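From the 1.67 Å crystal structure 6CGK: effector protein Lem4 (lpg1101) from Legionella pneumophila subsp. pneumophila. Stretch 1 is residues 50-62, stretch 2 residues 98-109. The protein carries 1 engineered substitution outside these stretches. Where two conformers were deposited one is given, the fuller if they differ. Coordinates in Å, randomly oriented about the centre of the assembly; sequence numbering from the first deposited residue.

Stretch 1 (50-62) TFDERMRYKNEYD
Stretch 2 (98-109) ENYIKALLEFEN

Two short helical segments of stretch 1, joined by a type I turn from Met55 to Lys58, cross the single helix 98-107 steeply: the axis of the segment beginning at Phe51 passes 9.7 Å from it at -75°, that of helix 58-62 passes 10.7 Å from it at -79°. The register is set by Arg54 CA to Ala103 CA, 5.5 Å, and Lys58 CA to Phe107 CA, 5.9 Å. Thr50 (chi1 p) caps the first helix, its OG1 accepting from Glu53 N at 3.3 Å. Phe51 (chi1 t) points sideways, but its ring edge reaches Glu106, CD1 to CD 3.8 Å. Arg54 (m, t, m, chi4 -97°) points toward stretch 2 and fits as a knob among Asn99, Lys102, Ala103 and Glu106. Its guanidinium meets the Glu106 carboxylate (m, t, chi3 1°) in a two-pronged salt bridge, NE to OE1 2.8 Å and NH2 to OE2 2.9 Å, while Lys102 CB lies over one guanidinium face, 3.9 Å from Arg54 NE. Met55 (m, m, m) starts away from stretch 2, yet its SD curls back to the Phe107 ring edge, 4.0 Å from Phe107 CD1. Phe107 (chi1 m, chi2 -25°) fills the space beside the turn: Tyr57 CB lies 3.7 Å from its CZ, and Lys58 CA sits over its face, 3.8 Å from the ring centroid, a CH-pi contact. Lys58 (t, t, t, m) folds its NZ onto Asp62 OD2, a 2.6 Å salt bridge; one water links this pair to Phe107 O, donating to Asp62 OD1 at 2.6 Å and to Phe107 O at 3.2 Å. Tyr61 (chi1 t, chi2 81°) closes the contact. Its ring packs obliquely with Phe107, planes at 40° and centroids 4.9 Å apart, its CE1 touches Leu104 CG at 3.4 Å, and its OH donates to Glu108 OE2 at 2.6 Å, just beyond the helix end.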

# COMPACT_ATOMS: atom_id res chain seq x y z
N THR A 50 -3.99 3.34 18.99
CA THR A 50 -4.84 4.51 18.77
C THR A 50 -4.02 5.67 18.20
O THR A 50 -2.80 5.73 18.34
CB THR A 50 -5.51 5.00 20.08
OG1 THR A 50 -4.51 5.52 20.96
CG2 THR A 50 -6.22 3.86 20.78
N PHE A 51 -4.74 6.57 17.53
CA PHE A 51 -4.14 7.79 16.99
C PHE A 51 -3.33 8.53 18.05
O PHE A 51 -2.19 8.96 17.80
CB PHE A 51 -5.26 8.67 16.43
CG PHE A 51 -4.82 10.02 15.92
CD1 PHE A 51 -4.25 10.16 14.67
CD2 PHE A 51 -5.03 11.15 16.69
CE1 PHE A 51 -3.90 11.43 14.17
CE2 PHE A 51 -4.69 12.43 16.22
CZ PHE A 51 -4.13 12.58 14.95
N ASP A 52 -3.90 8.68 19.26
CA ASP A 52 -3.22 9.45 20.29
C ASP A 52 -1.91 8.79 20.70
O ASP A 52 -0.92 9.48 20.99
CB ASP A 52 -4.11 9.61 21.53
CG ASP A 52 -5.28 10.56 21.31
OD1 ASP A 52 -5.18 11.42 20.43
OD2 ASP A 52 -6.29 10.43 22.04
N GLU A 53 -1.89 7.47 20.76
CA GLU A 53 -0.65 6.81 21.16
C GLU A 53 0.38 6.88 20.04
O GLU A 53 1.58 7.05 20.29
CB GLU A 53 -0.92 5.34 21.54
CG GLU A 53 -1.80 5.17 22.76
CD GLU A 53 -2.06 3.71 23.08
OE1 GLU A 53 -2.89 3.10 22.38
OE2 GLU A 53 -1.41 3.18 24.00
N ARG A 54 -0.06 6.70 18.80
CA ARG A 54 0.87 6.77 17.69
C ARG A 54 1.47 8.16 17.53
O ARG A 54 2.66 8.29 17.24
CB ARG A 54 0.14 6.33 16.41
CG ARG A 54 -0.18 4.85 16.43
CD ARG A 54 -0.79 4.40 15.08
NE ARG A 54 -2.11 4.97 14.73
CZ ARG A 54 -3.26 4.33 14.94
NH1 ARG A 54 -3.26 3.15 15.56
NH2 ARG A 54 -4.43 4.84 14.48
N MET A 55 0.66 9.21 17.67
CA MET A 55 1.12 10.55 17.33
C MET A 55 2.24 11.02 18.25
O MET A 55 2.97 11.96 17.91
CB MET A 55 -0.05 11.54 17.38
CG MET A 55 -1.01 11.37 16.18
SD MET A 55 -0.14 11.68 14.61
CE MET A 55 0.91 12.98 15.18
N ARG A 56 2.38 10.39 19.41
CA ARG A 56 3.49 10.77 20.28
C ARG A 56 4.85 10.48 19.66
O ARG A 56 5.86 11.07 20.09
CB ARG A 56 3.35 10.03 21.60
CG ARG A 56 2.19 10.54 22.39
CD ARG A 56 2.19 10.00 23.81
NE ARG A 56 0.98 10.47 24.46
CZ ARG A 56 -0.06 9.69 24.72
NH1 ARG A 56 -0.00 8.40 24.42
NH2 ARG A 56 -1.13 10.18 25.31
N TYR A 57 4.90 9.54 18.70
CA TYR A 57 6.11 9.18 17.97
C TYR A 57 6.43 10.11 16.79
O TYR A 57 7.47 9.92 16.16
CB TYR A 57 5.99 7.72 17.49
CG TYR A 57 6.19 6.81 18.68
CD1 TYR A 57 5.14 6.54 19.56
CD2 TYR A 57 7.46 6.30 18.99
CE1 TYR A 57 5.35 5.73 20.69
CE2 TYR A 57 7.67 5.48 20.11
CZ TYR A 57 6.61 5.22 20.96
OH TYR A 57 6.82 4.45 22.09
N LYS A 58 5.59 11.11 16.50
CA LYS A 58 5.85 11.89 15.29
C LYS A 58 7.20 12.60 15.37
O LYS A 58 7.92 12.68 14.36
CB LYS A 58 4.75 12.92 15.05
CG LYS A 58 4.90 13.58 13.67
CD LYS A 58 3.74 14.54 13.35
CE LYS A 58 3.97 15.30 12.04
NZ LYS A 58 5.21 16.09 11.95
N ASN A 59 7.55 13.15 16.54
CA ASN A 59 8.82 13.87 16.65
C ASN A 59 10.00 12.94 16.41
O ASN A 59 10.93 13.29 15.67
CB ASN A 59 8.92 14.52 18.03
CG ASN A 59 10.28 15.18 18.27
OD1 ASN A 59 10.93 15.65 17.33
ND2 ASN A 59 10.69 15.23 19.52
N GLU A 60 9.96 11.73 16.98
CA GLU A 60 11.04 10.79 16.70
C GLU A 60 11.08 10.40 15.22
O GLU A 60 12.16 10.32 14.62
CB GLU A 60 10.91 9.55 17.58
CG GLU A 60 11.97 8.47 17.25
CD GLU A 60 11.89 7.26 18.16
OE1 GLU A 60 11.11 7.30 19.13
OE2 GLU A 60 12.59 6.24 17.90
N TYR A 61 9.90 10.21 14.60
CA TYR A 61 9.87 9.97 13.16
C TYR A 61 10.51 11.12 12.39
O TYR A 61 11.38 10.91 11.53
CB TYR A 61 8.43 9.77 12.73
CG TYR A 61 8.18 9.68 11.25
CD1 TYR A 61 8.38 8.50 10.56
CD2 TYR A 61 7.69 10.79 10.54
CE1 TYR A 61 8.08 8.40 9.18
CE2 TYR A 61 7.40 10.69 9.18
CZ TYR A 61 7.61 9.52 8.51
OH TYR A 61 7.28 9.48 7.15
N ASP A 62 10.09 12.35 12.68
CA ASP A 62 10.62 13.47 11.92
C ASP A 62 12.13 13.62 12.06
O ASP A 62 12.79 14.08 11.12
CB ASP A 62 9.91 14.75 12.34
CG ASP A 62 8.49 14.81 11.82
OD1 ASP A 62 8.16 14.11 10.82
OD2 ASP A 62 7.69 15.53 12.44
N GLU A 98 0.58 -3.31 11.41
CA GLU A 98 -0.52 -2.41 11.06
C GLU A 98 -0.37 -1.05 11.72
O GLU A 98 -0.67 -0.01 11.11
CB GLU A 98 -1.83 -3.04 11.51
CG GLU A 98 -3.01 -2.25 11.01
CD GLU A 98 -4.32 -2.94 11.31
OE1 GLU A 98 -4.29 -4.13 11.68
OE2 GLU A 98 -5.37 -2.29 11.17
N ASN A 99 0.01 -1.03 12.99
CA ASN A 99 0.07 0.26 13.68
C ASN A 99 1.27 1.09 13.24
O ASN A 99 1.24 2.33 13.35
CB ASN A 99 0.07 0.05 15.19
CG ASN A 99 -1.29 -0.38 15.67
OD1 ASN A 99 -2.30 0.02 15.07
ND2 ASN A 99 -1.34 -1.21 16.72
N TYR A 100 2.33 0.46 12.76
CA TYR A 100 3.43 1.25 12.22
C TYR A 100 3.00 1.90 10.91
O TYR A 100 3.29 3.08 10.65
CB TYR A 100 4.65 0.37 12.01
CG TYR A 100 5.89 1.07 11.50
CD1 TYR A 100 6.65 1.89 12.35
CD2 TYR A 100 6.31 0.91 10.17
CE1 TYR A 100 7.80 2.52 11.89
CE2 TYR A 100 7.45 1.53 9.70
CZ TYR A 100 8.20 2.34 10.57
OH TYR A 100 9.36 2.95 10.14
N ILE A 101 2.33 1.12 10.06
CA ILE A 101 1.83 1.65 8.79
C ILE A 101 0.87 2.80 9.05
O ILE A 101 1.00 3.87 8.46
CB ILE A 101 1.20 0.53 7.95
CG1 ILE A 101 2.30 -0.47 7.60
CG2 ILE A 101 0.45 1.16 6.73
CD1 ILE A 101 1.76 -1.82 6.96
N LYS A 102 -0.12 2.60 9.94
CA LYS A 102 -1.06 3.69 10.23
C LYS A 102 -0.35 4.90 10.79
O LYS A 102 -0.70 6.05 10.46
CB LYS A 102 -2.14 3.23 11.22
CG LYS A 102 -3.12 2.20 10.64
CD LYS A 102 -4.18 1.82 11.66
CE LYS A 102 -5.26 0.94 11.06
NZ LYS A 102 -6.20 0.54 12.15
N ALA A 103 0.64 4.69 11.68
CA ALA A 103 1.35 5.81 12.25
C ALA A 103 2.02 6.64 11.17
O ALA A 103 1.97 7.87 11.19
CB ALA A 103 2.40 5.29 13.27
N LEU A 104 2.74 5.99 10.25
CA LEU A 104 3.46 6.78 9.25
C LEU A 104 2.48 7.52 8.34
O LEU A 104 2.70 8.70 8.01
CB LEU A 104 4.37 5.88 8.41
CG LEU A 104 5.79 5.84 9.03
CD1 LEU A 104 5.76 5.35 10.46
CD2 LEU A 104 6.73 4.99 8.19
N LEU A 105 1.41 6.86 7.91
CA LEU A 105 0.37 7.59 7.16
C LEU A 105 -0.12 8.80 7.95
O LEU A 105 -0.27 9.91 7.40
CB LEU A 105 -0.77 6.63 6.84
CG LEU A 105 -0.37 5.48 5.90
CD1 LEU A 105 -1.47 4.40 5.84
CD2 LEU A 105 -0.03 6.00 4.50
N GLU A 106 -0.42 8.61 9.24
CA GLU A 106 -0.90 9.74 10.05
C GLU A 106 0.14 10.85 10.19
O GLU A 106 -0.21 12.03 10.16
CB GLU A 106 -1.34 9.23 11.43
CG GLU A 106 -2.64 8.44 11.32
CD GLU A 106 -2.85 7.46 12.45
OE1 GLU A 106 -1.99 7.38 13.37
OE2 GLU A 106 -3.89 6.76 12.39
N PHE A 107 1.41 10.49 10.40
CA PHE A 107 2.47 11.48 10.49
C PHE A 107 2.54 12.35 9.25
O PHE A 107 2.98 13.50 9.32
CB PHE A 107 3.84 10.80 10.66
CG PHE A 107 4.02 9.99 11.93
CD1 PHE A 107 3.28 10.24 13.07
CD2 PHE A 107 4.95 8.96 11.94
CE1 PHE A 107 3.49 9.46 14.25
CE2 PHE A 107 5.19 8.19 13.12
CZ PHE A 107 4.43 8.43 14.25
N GLU A 108 2.19 11.79 8.09
CA GLU A 108 2.22 12.52 6.83
C GLU A 108 0.86 13.11 6.46
O GLU A 108 0.71 13.64 5.35
CB GLU A 108 2.71 11.58 5.72
CG GLU A 108 4.07 10.97 6.02
CD GLU A 108 5.20 11.92 5.74
OE1 GLU A 108 4.92 12.94 5.09
OE2 GLU A 108 6.36 11.67 6.17
N ASN A 109 -0.12 13.02 7.35
CA ASN A 109 -1.45 13.61 7.12
C ASN A 109 -2.10 13.01 5.88
O ASN A 109 -2.77 13.71 5.10
CB ASN A 109 -1.37 15.14 7.04
CG ASN A 109 -2.70 15.82 7.33
OD1 ASN A 109 -3.58 15.26 7.99
ND2 ASN A 109 -2.85 17.03 6.85
O HOH W 1 6.04 14.38 9.32